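Local coordinates for mitotic checkpoint control protein kinase BUB1 (Drosophila melanogaster, PDB 6JKK), which works at the kinetochore in the mitotic checkpoint and, through its kinase domain, probably transfers phosphate from ATP to protein substrates, at residues 102-107 and 213-218; 154-159 and 285-290; 235-238 and 242-245. All coordinates share one frame; numbering follows the deposited sequence.

All three contacts lie within the protein kinase domain, away from the predicted ATP-binding Lys85. Interaction 1 ties the end of helix 92-104, the C helix of the kinase fold, to the activation segment shortly after the DFG motif; interaction 3 brings the end of that segment against the loop before helix 246-261. Their centres are 21 Å apart, yet they touch: Met214 CG lies 3.4 Å from Tyr245 OH, and the Met214 CE methyl packs on Thr244. Interaction 2, farther out in the helical lobe, is separate, its nearest atoms about 20 Å from interaction 1 and about 16 Å from interaction 3. A bound PEG, probably from crystallisation, lies about 3 Å from the Lys215 side chain.

Interaction 1 of 3, residues 102-107 and 213-218; sequences HSRLTS and DMKLFP
Arg104 meets Asp213 end-on, its two terminal nitrogens reaching one to each carboxylate oxygen. NH2 of Arg104 is 2.7 Å from OD2 of Asp213, and NH1 of Arg104 is 3.0 Å from OD1 of Asp213. The pairing is not coplanar: guanidinium and carboxylate are turned 50° against each other, so OD1 sits in the guanidinium plane yet is itself approached from above the carboxylate. From the opposite face of the carboxylate, the backbone N of Lys215 donates to OD1 of Asp213 at 3.0 Å, making an Asx turn. Asp213 is pointed across by CG lying anti to its backbone N (chi1 -176°). Lys215 runs past Arg104 in the opposite direction and lays CD over the centre of the guanidinium, 3.5 Å above its plane; its chain then bends at chi4, and NZ of Lys215 ends 5.1 Å from NH1 of Arg104. Around the pair, Tyr96 OH bonds OD2 of Asp213, Glu100 makes a second salt bridge to NH2, and Met176 O takes NH1. A methionine in place of Arg104 would probably leave Asp213 and Glu100 without their shared positive mate and Lys215 without its flat support. The cation and the Lys215 N-H would probably keep Asp213 ionised, and Glu100, the second acid on NH2, probably helps offset the like charge of Lys215 NZ; the C helix is thus linked electrostatically to the activation segment.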
loop_
_atom_site.group_PDB
_atom_site.type_symbol
_atom_site.label_atom_id
_atom_site.label_comp_id
_atom_site.label_asym_id
_atom_site.label_seq_id
_atom_site.Cartn_x
_atom_site.Cartn_y
_atom_site.Cartn_z
ATOM N N HIS A 102 6.665 -8.198 -9.360
ATOM C CA HIS A 102 7.940 -7.855 -9.979
ATOM C C HIS A 102 8.179 -8.622 -11.280
ATOM O O HIS A 102 8.981 -8.213 -12.117
ATOM C CB HIS A 102 9.090 -7.977 -8.967
ATOM C CG HIS A 102 9.077 -6.884 -7.943
ATOM N ND1 HIS A 102 9.707 -5.672 -8.138
ATOM C CD2 HIS A 102 8.460 -6.796 -6.739
ATOM C CE1 HIS A 102 9.493 -4.892 -7.091
ATOM N NE2 HIS A 102 8.742 -5.553 -6.226
ATOM N N SER A 103 7.437 -9.706 -11.470
ATOM C CA SER A 103 7.493 -10.436 -12.728
ATOM C C SER A 103 6.687 -9.705 -13.815
ATOM O O SER A 103 7.030 -9.757 -15.009
ATOM C CB SER A 103 6.946 -11.849 -12.513
ATOM O OG SER A 103 7.241 -12.690 -13.610
ATOM N N ARG A 104 5.624 -9.019 -13.410
ATOM C CA ARG A 104 4.692 -8.441 -14.384
ATOM C C ARG A 104 5.009 -6.996 -14.737
ATOM O O ARG A 104 4.532 -6.483 -15.751
ATOM C CB ARG A 104 3.245 -8.559 -13.891
ATOM C CG ARG A 104 2.771 -9.991 -13.717
ATOM C CD ARG A 104 1.371 -10.056 -13.130
ATOM N NE ARG A 104 1.049 -11.421 -12.725
ATOM C CZ ARG A 104 -0.068 -11.772 -12.100
ATOM N NH1 ARG A 104 -0.982 -10.859 -11.820
ATOM N NH2 ARG A 104 -0.270 -13.038 -11.756
ATOM N N LEU A 105 5.807 -6.347 -13.891
ATOM C CA LEU A 105 6.212 -4.956 -14.099
ATOM C C LEU A 105 6.923 -4.789 -15.430
ATOM O O LEU A 105 7.697 -5.656 -15.827
ATOM C CB LEU A 105 7.163 -4.513 -12.982
ATOM C CG LEU A 105 6.569 -3.934 -11.705
ATOM C CD1 LEU A 105 7.658 -3.651 -10.691
ATOM C CD2 LEU A 105 5.830 -2.665 -12.036
ATOM N N THR A 106 6.659 -3.680 -16.118
ATOM C CA THR A 106 7.459 -3.296 -17.280
ATOM C C THR A 106 8.092 -1.906 -17.115
ATOM O O THR A 106 9.223 -1.670 -17.552
ATOM C CB THR A 106 6.661 -3.385 -18.602
ATOM O OG1 THR A 106 5.288 -3.056 -18.366
ATOM C CG2 THR A 106 6.736 -4.793 -19.176
ATOM N N SER A 107 7.372 -1.001 -16.462
ATOM C CA SER A 107 7.837 0.376 -16.301
ATOM C C SER A 107 9.056 0.487 -15.388
ATOM O O SER A 107 9.031 0.016 -14.250
ATOM C CB SER A 107 6.704 1.252 -15.759
ATOM O OG SER A 107 7.124 2.595 -15.600
ATOM N N ASP A 213 -4.856 -11.938 -6.591
ATOM C CA ASP A 213 -4.407 -12.039 -7.975
ATOM C C ASP A 213 -5.576 -12.415 -8.878
ATOM O O ASP A 213 -6.019 -13.564 -8.888
ATOM C CB ASP A 213 -3.264 -13.053 -8.117
ATOM C CG ASP A 213 -2.705 -13.116 -9.530
ATOM O OD1 ASP A 213 -3.142 -12.321 -10.395
ATOM O OD2 ASP A 213 -1.825 -13.966 -9.777
ATOM N N MET A 214 -6.061 -11.438 -9.641
ATOM C CA MET A 214 -7.209 -11.649 -10.519
ATOM C C MET A 214 -6.900 -12.586 -11.688
ATOM O O MET A 214 -7.818 -13.143 -12.294
ATOM C CB MET A 214 -7.738 -10.307 -11.040
ATOM C CG MET A 214 -8.260 -9.389 -9.953
ATOM S SD MET A 214 -9.658 -10.100 -9.064
ATOM C CE MET A 214 -10.935 -9.982 -10.313
ATOM N N LYS A 215 -5.617 -12.763 -12.001
ATOM C CA LYS A 215 -5.215 -13.633 -13.107
ATOM C C LYS A 215 -5.429 -15.113 -12.783
ATOM O O LYS A 215 -5.385 -15.969 -13.672
ATOM C CB LYS A 215 -3.759 -13.372 -13.515
ATOM C CG LYS A 215 -3.527 -11.991 -14.129
ATOM C CD LYS A 215 -2.218 -11.935 -14.917
ATOM C CE LYS A 215 -1.939 -10.528 -15.442
ATOM N NZ LYS A 215 -2.950 -10.081 -16.448
ATOM N N LEU A 216 -5.670 -15.406 -11.509
ATOM C CA LEU A 216 -5.932 -16.774 -11.069
ATOM C C LEU A 216 -7.421 -17.113 -11.123
ATOM O O LEU A 216 -7.819 -18.236 -10.813
ATOM C CB LEU A 216 -5.401 -16.987 -9.651
ATOM C CG LEU A 216 -3.883 -16.970 -9.494
ATOM C CD1 LEU A 216 -3.486 -17.258 -8.056
ATOM C CD2 LEU A 216 -3.252 -17.977 -10.431
ATOM N N PHE A 217 -8.237 -16.140 -11.518
ATOM C CA PHE A 217 -9.682 -16.327 -11.570
ATOM C C PHE A 217 -10.187 -16.089 -12.986
ATOM O O PHE A 217 -9.496 -15.468 -13.792
ATOM C CB PHE A 217 -10.364 -15.362 -10.591
ATOM C CG PHE A 217 -9.964 -15.570 -9.159
ATOM C CD1 PHE A 217 -10.025 -16.833 -8.586
ATOM C CD2 PHE A 217 -9.520 -14.504 -8.386
ATOM C CE1 PHE A 217 -9.655 -17.034 -7.268
ATOM C CE2 PHE A 217 -9.148 -14.696 -7.069
ATOM C CZ PHE A 217 -9.213 -15.964 -6.510
ATOM N N PRO A 218 -11.391 -16.595 -13.301
ATOM C CA PRO A 218 -11.967 -16.293 -14.614
ATOM C C PRO A 218 -12.100 -14.794 -14.832
ATOM O O PRO A 218 -12.255 -14.038 -13.865
ATOM C CB PRO A 218 -13.367 -16.905 -14.528
ATOM C CG PRO A 218 -13.239 -18.006 -13.540
ATOM C CD PRO A 218 -12.233 -17.527 -12.527
#

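Interaction 2 of 3, residues 154-159 and 285-290; sequences MDEYVV and YFQRTM
Glu156 lies flat over one face of Phe286 while its OE2 takes the backbone N-H of Gln287, and these two contacts form the tight side of the interface. The bond is nearly linear: Gln287 N to Glu156 OE2 measures 2.8 Å with an N-H...O angle of 178°, and it uses the syn lone pair of the oxygen. Carboxylate and phenyl planes differ by just 16°, with CD of Glu156 3.6 Å above the ring and displaced toward its rim. Further back, the CG methylene of Glu156 makes a CH-pi contact, 4.1 Å from the centroid of the Phe286 ring. What carries the acid across is an extended chain, CG anti to the backbone N (chi1 -171°). Trp291 NE1 also bonds OE2, so two N-H groups grip that one oxygen.

The looser side belongs to the Gln287 side chain and a water. The water donates to OE1 of Glu156, at 2.7 Å, and to the carbonyl O of Tyr285, and accepts from NE2 of Gln287, so the second carboxylate oxygen reaches the neighbouring segment through water. The buried Tyr157 extends to this side with its hydroxyl, OH standing 3.4 Å from NE2 of Gln287; Lys324 NZ bonds that hydroxyl.

The contact joins two helix starts in the mainly helical C-lobe of the kinase fold, away from the ATP site. Asp155 caps helix 156-175, helix E by its place in the fold, through OD2, while Gln287, centre of an inverse gamma turn, occupies the N-cap of helix 288-299. Phe286 packs on Leu260 of helix 246-261, Met290 on Leu317 and Ala320 of helix 310-322, and Tyr157 on Leu321 of that helix and Val328 of helix 325-339.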
loop_
_atom_site.group_PDB
_atom_site.type_symbol
_atom_site.label_atom_id
_atom_site.label_comp_id
_atom_site.label_asym_id
_atom_site.label_seq_id
_atom_site.Cartn_x
_atom_site.Cartn_y
_atom_site.Cartn_z
ATOM N N MET A 154 -1.300 18.508 6.979
ATOM C CA MET A 154 -0.441 18.500 5.795
ATOM C C MET A 154 -1.014 19.461 4.764
ATOM O O MET A 154 -2.236 19.506 4.565
ATOM C CB MET A 154 -0.334 17.095 5.206
ATOM C CG MET A 154 0.645 17.001 4.037
ATOM S SD MET A 154 0.952 15.304 3.506
ATOM C CE MET A 154 1.210 14.518 5.099
ATOM N N ASP A 155 -0.139 20.238 4.128
ATOM C CA ASP A 155 -0.562 21.241 3.156
ATOM C C ASP A 155 -1.337 20.602 2.011
ATOM O O ASP A 155 -0.945 19.552 1.496
ATOM C CB ASP A 155 0.646 21.991 2.607
ATOM C CG ASP A 155 0.265 23.052 1.606
ATOM O OD1 ASP A 155 0.105 24.218 2.007
ATOM O OD2 ASP A 155 0.134 22.719 0.413
ATOM N N GLU A 156 -2.437 21.244 1.624
ATOM C CA GLU A 156 -3.342 20.703 0.614
ATOM C C GLU A 156 -2.619 20.328 -0.675
ATOM O O GLU A 156 -2.892 19.285 -1.268
ATOM C CB GLU A 156 -4.450 21.717 0.305
ATOM C CG GLU A 156 -5.552 21.150 -0.584
ATOM C CD GLU A 156 -6.401 22.216 -1.229
ATOM O OE1 GLU A 156 -6.153 23.415 -0.978
ATOM O OE2 GLU A 156 -7.318 21.853 -1.997
ATOM N N TYR A 157 -1.691 21.174 -1.107
ATOM C CA TYR A 157 -1.001 20.936 -2.373
ATOM C C TYR A 157 0.030 19.814 -2.266
ATOM O O TYR A 157 0.221 19.047 -3.216
ATOM C CB TYR A 157 -0.415 22.241 -2.921
ATOM C CG TYR A 157 -1.499 23.133 -3.479
ATOM C CD1 TYR A 157 -2.260 23.946 -2.644
ATOM C CD2 TYR A 157 -1.791 23.131 -4.836
ATOM C CE1 TYR A 157 -3.263 24.750 -3.152
ATOM C CE2 TYR A 157 -2.792 23.930 -5.350
ATOM C CZ TYR A 157 -3.525 24.731 -4.506
ATOM O OH TYR A 157 -4.524 25.520 -5.034
ATOM N N VAL A 158 0.667 19.689 -1.105
ATOM C CA VAL A 158 1.507 18.514 -0.853
ATOM C C VAL A 158 0.653 17.245 -0.925
ATOM O O VAL A 158 1.073 16.232 -1.495
ATOM C CB VAL A 158 2.252 18.608 0.499
ATOM C CG1 VAL A 158 2.962 17.304 0.810
ATOM C CG2 VAL A 158 3.262 19.736 0.462
ATOM N N VAL A 159 -0.561 17.306 -0.378
ATOM C CA VAL A 159 -1.457 16.148 -0.446
ATOM C C VAL A 159 -1.848 15.841 -1.900
ATOM O O VAL A 159 -1.907 14.673 -2.296
ATOM C CB VAL A 159 -2.711 16.310 0.449
ATOM C CG1 VAL A 159 -3.619 15.086 0.336
ATOM C CG2 VAL A 159 -2.307 16.529 1.917
ATOM N N TYR A 285 -12.546 26.761 0.676
ATOM C CA TYR A 285 -11.312 27.374 0.202
ATOM C C TYR A 285 -10.298 26.360 -0.328
ATOM O O TYR A 285 -9.332 26.737 -1.002
ATOM C CB TYR A 285 -10.700 28.276 1.269
ATOM C CG TYR A 285 -10.586 27.661 2.636
ATOM C CD1 TYR A 285 -11.587 27.842 3.584
ATOM C CD2 TYR A 285 -9.468 26.928 2.991
ATOM C CE1 TYR A 285 -11.481 27.294 4.838
ATOM C CE2 TYR A 285 -9.351 26.375 4.241
ATOM C CZ TYR A 285 -10.361 26.563 5.161
ATOM O OH TYR A 285 -10.246 26.009 6.411
ATOM N N PHE A 286 -10.522 25.077 -0.043
ATOM C CA PHE A 286 -9.765 24.025 -0.713
ATOM C C PHE A 286 -10.195 23.999 -2.167
ATOM O O PHE A 286 -11.116 24.713 -2.563
ATOM C CB PHE A 286 -10.044 22.641 -0.111
ATOM C CG PHE A 286 -9.186 22.297 1.073
ATOM C CD1 PHE A 286 -8.963 20.967 1.416
ATOM C CD2 PHE A 286 -8.629 23.297 1.860
ATOM C CE1 PHE A 286 -8.182 20.637 2.522
ATOM C CE2 PHE A 286 -7.850 22.983 2.964
ATOM C CZ PHE A 286 -7.626 21.651 3.298
ATOM N N GLN A 287 -9.540 23.168 -2.966
ATOM C CA GLN A 287 -10.011 22.943 -4.319
ATOM C C GLN A 287 -11.192 21.979 -4.214
ATOM O O GLN A 287 -11.104 20.808 -4.585
ATOM C CB GLN A 287 -8.880 22.429 -5.211
ATOM C CG GLN A 287 -7.731 23.443 -5.333
ATOM C CD GLN A 287 -8.201 24.783 -5.883
ATOM O OE1 GLN A 287 -8.806 24.839 -6.949
ATOM N NE2 GLN A 287 -7.938 25.866 -5.148
ATOM N N ARG A 288 -12.295 22.518 -3.697
ATOM C CA ARG A 288 -13.467 21.756 -3.263
ATOM C C ARG A 288 -14.051 20.875 -4.353
ATOM O O ARG A 288 -14.214 19.669 -4.166
ATOM C CB ARG A 288 -14.547 22.724 -2.769
ATOM C CG ARG A 288 -15.023 22.466 -1.362
ATOM C CD ARG A 288 -16.515 22.170 -1.327
ATOM N NE ARG A 288 -17.299 23.159 -2.065
ATOM C CZ ARG A 288 -17.953 24.170 -1.503
ATOM N NH1 ARG A 288 -17.925 24.336 -0.186
ATOM N NH2 ARG A 288 -18.643 25.016 -2.255
ATOM N N THR A 289 -14.379 21.492 -5.484
ATOM C CA THR A 289 -14.938 20.776 -6.625
ATOM C C THR A 289 -14.024 19.628 -7.052
ATOM O O THR A 289 -14.494 18.530 -7.356
ATOM C CB THR A 289 -15.199 21.732 -7.811
ATOM O OG1 THR A 289 -16.091 22.771 -7.392
ATOM C CG2 THR A 289 -15.825 20.986 -8.979
ATOM N N MET A 290 -12.716 19.871 -7.050
ATOM C CA MET A 290 -11.764 18.842 -7.449
ATOM C C MET A 290 -11.760 17.664 -6.481
ATOM O O MET A 290 -11.877 16.505 -6.900
ATOM C CB MET A 290 -10.350 19.411 -7.569
ATOM C CG MET A 290 -9.313 18.347 -7.897
ATOM S SD MET A 290 -7.626 18.898 -7.592
ATOM C CE MET A 290 -7.578 18.823 -5.799
HETATM O O HOH W 1 -7.111 25.616 -2.314
#

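Interaction 3 of 3, residues 235-238 and 242-245; sequences IEMR and PWTY
This is a buried Met-aromatic contact, Met237 against Trp243, that brings the end of the kinase activation segment against the loop leading to helix 246-261; by sequence Ile235-Glu236 probably corresponds to the Pro-Glu of the APE motif. SD of Met237 stands 5.0 Å from the centroid of the Trp243 five-membered ring, 32° off its normal, an oblique approach in which the terminal methyl does the touching. CE of Met237 comes obliquely to 3.5 Å from CZ2 of Trp243. The methionine chain is extended beyond CG, which lets CG meet NE1 of the indole at 3.7 Å while CE reaches the benzene part. NE1 of Trp243 bonds Tyr225 O, which helps fix the ring's rotation, and Phe223 meets the indole as well; Met237 also packs on Leu247 of helix 246-261. One residue earlier, the aliphatic stem of Glu236 packs against the start of 242-245: CB of Glu236 lies 3.8 Å from CB of Trp243, and CG of Glu236 rests 3.3 Å from the carbonyl O of Pro242.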
loop_
_atom_site.group_PDB
_atom_site.type_symbol
_atom_site.label_atom_id
_atom_site.label_comp_id
_atom_site.label_asym_id
_atom_site.label_seq_id
_atom_site.Cartn_x
_atom_site.Cartn_y
_atom_site.Cartn_z
ATOM N N ILE A 235 -17.775 0.516 -0.188
ATOM C CA ILE A 235 -19.169 0.873 -0.449
ATOM C C ILE A 235 -20.022 -0.330 -0.862
ATOM O O ILE A 235 -21.179 -0.463 -0.447
ATOM C CB ILE A 235 -19.262 1.995 -1.505
ATOM C CG1 ILE A 235 -18.534 3.239 -1.000
ATOM C CG2 ILE A 235 -20.711 2.331 -1.816
ATOM C CD1 ILE A 235 -18.987 3.661 0.379
ATOM N N GLU A 236 -19.445 -1.209 -1.673
ATOM C CA GLU A 236 -20.153 -2.404 -2.125
ATOM C C GLU A 236 -20.489 -3.341 -0.958
ATOM O O GLU A 236 -21.557 -3.956 -0.928
ATOM C CB GLU A 236 -19.323 -3.139 -3.189
ATOM C CG GLU A 236 -19.202 -2.389 -4.524
ATOM C CD GLU A 236 -18.237 -1.209 -4.474
ATOM O OE1 GLU A 236 -17.463 -1.099 -3.499
ATOM O OE2 GLU A 236 -18.248 -0.394 -5.421
ATOM N N MET A 237 -19.575 -3.432 0.006
ATOM C CA MET A 237 -19.772 -4.281 1.179
ATOM C C MET A 237 -20.886 -3.766 2.085
ATOM O O MET A 237 -21.511 -4.542 2.809
ATOM C CB MET A 237 -18.484 -4.380 1.990
ATOM C CG MET A 237 -17.362 -5.142 1.312
ATOM S SD MET A 237 -15.875 -5.038 2.314
ATOM C CE MET A 237 -14.727 -5.945 1.270
ATOM N N ARG A 238 -21.118 -2.456 2.057
ATOM C CA ARG A 238 -22.167 -1.848 2.876
ATOM C C ARG A 238 -23.546 -2.015 2.240
ATOM O O ARG A 238 -24.573 -1.875 2.908
ATOM C CB ARG A 238 -21.866 -0.359 3.103
ATOM C CG ARG A 238 -20.545 -0.088 3.831
ATOM C CD ARG A 238 -20.158 1.389 3.794
ATOM N NE ARG A 238 -20.088 1.996 5.124
ATOM C CZ ARG A 238 -18.956 2.275 5.766
ATOM N NH1 ARG A 238 -17.785 2.003 5.208
ATOM N NH2 ARG A 238 -18.995 2.833 6.969
ATOM N N PRO A 242 -21.338 -6.899 -5.218
ATOM C CA PRO A 242 -20.034 -7.457 -5.584
ATOM C C PRO A 242 -18.974 -6.374 -5.777
ATOM O O PRO A 242 -19.314 -5.237 -6.106
ATOM C CB PRO A 242 -20.321 -8.158 -6.916
ATOM C CG PRO A 242 -21.530 -7.466 -7.456
ATOM C CD PRO A 242 -22.354 -7.152 -6.256
ATOM N N TRP A 243 -17.709 -6.732 -5.573
ATOM C CA TRP A 243 -16.598 -5.796 -5.727
ATOM C C TRP A 243 -15.351 -6.523 -6.200
ATOM O O TRP A 243 -15.193 -7.718 -5.966
ATOM C CB TRP A 243 -16.286 -5.107 -4.399
ATOM C CG TRP A 243 -16.065 -6.069 -3.281
ATOM C CD1 TRP A 243 -17.000 -6.524 -2.397
ATOM C CD2 TRP A 243 -14.831 -6.701 -2.921
ATOM N NE1 TRP A 243 -16.424 -7.400 -1.509
ATOM C CE2 TRP A 243 -15.091 -7.525 -1.810
ATOM C CE3 TRP A 243 -13.530 -6.651 -3.431
ATOM C CZ2 TRP A 243 -14.098 -8.293 -1.202
ATOM C CZ3 TRP A 243 -12.548 -7.410 -2.828
ATOM C CH2 TRP A 243 -12.834 -8.216 -1.725
ATOM N N THR A 244 -14.470 -5.788 -6.870
ATOM C CA THR A 244 -13.111 -6.241 -7.128
ATOM C C THR A 244 -12.181 -5.084 -6.794
ATOM O O THR A 244 -11.861 -4.854 -5.629
ATOM C CB THR A 244 -12.902 -6.682 -8.596
ATOM O OG1 THR A 244 -13.348 -5.646 -9.483
ATOM C CG2 THR A 244 -13.666 -7.968 -8.889
ATOM N N TYR A 245 -11.778 -4.333 -7.814
ATOM C CA TYR A 245 -10.814 -3.242 -7.635
ATOM C C TYR A 245 -11.341 -2.078 -6.786
ATOM O O TYR A 245 -10.551 -1.288 -6.261
ATOM C CB TYR A 245 -10.317 -2.740 -9.000
ATOM C CG TYR A 245 -9.673 -3.828 -9.836
ATOM C CD1 TYR A 245 -8.328 -4.151 -9.680
ATOM C CD2 TYR A 245 -10.410 -4.534 -10.779
ATOM C CE1 TYR A 245 -7.738 -5.148 -10.439
ATOM C CE2 TYR A 245 -9.831 -5.527 -11.539
ATOM C CZ TYR A 245 -8.496 -5.830 -11.368
ATOM O OH TYR A 245 -7.922 -6.824 -12.130
#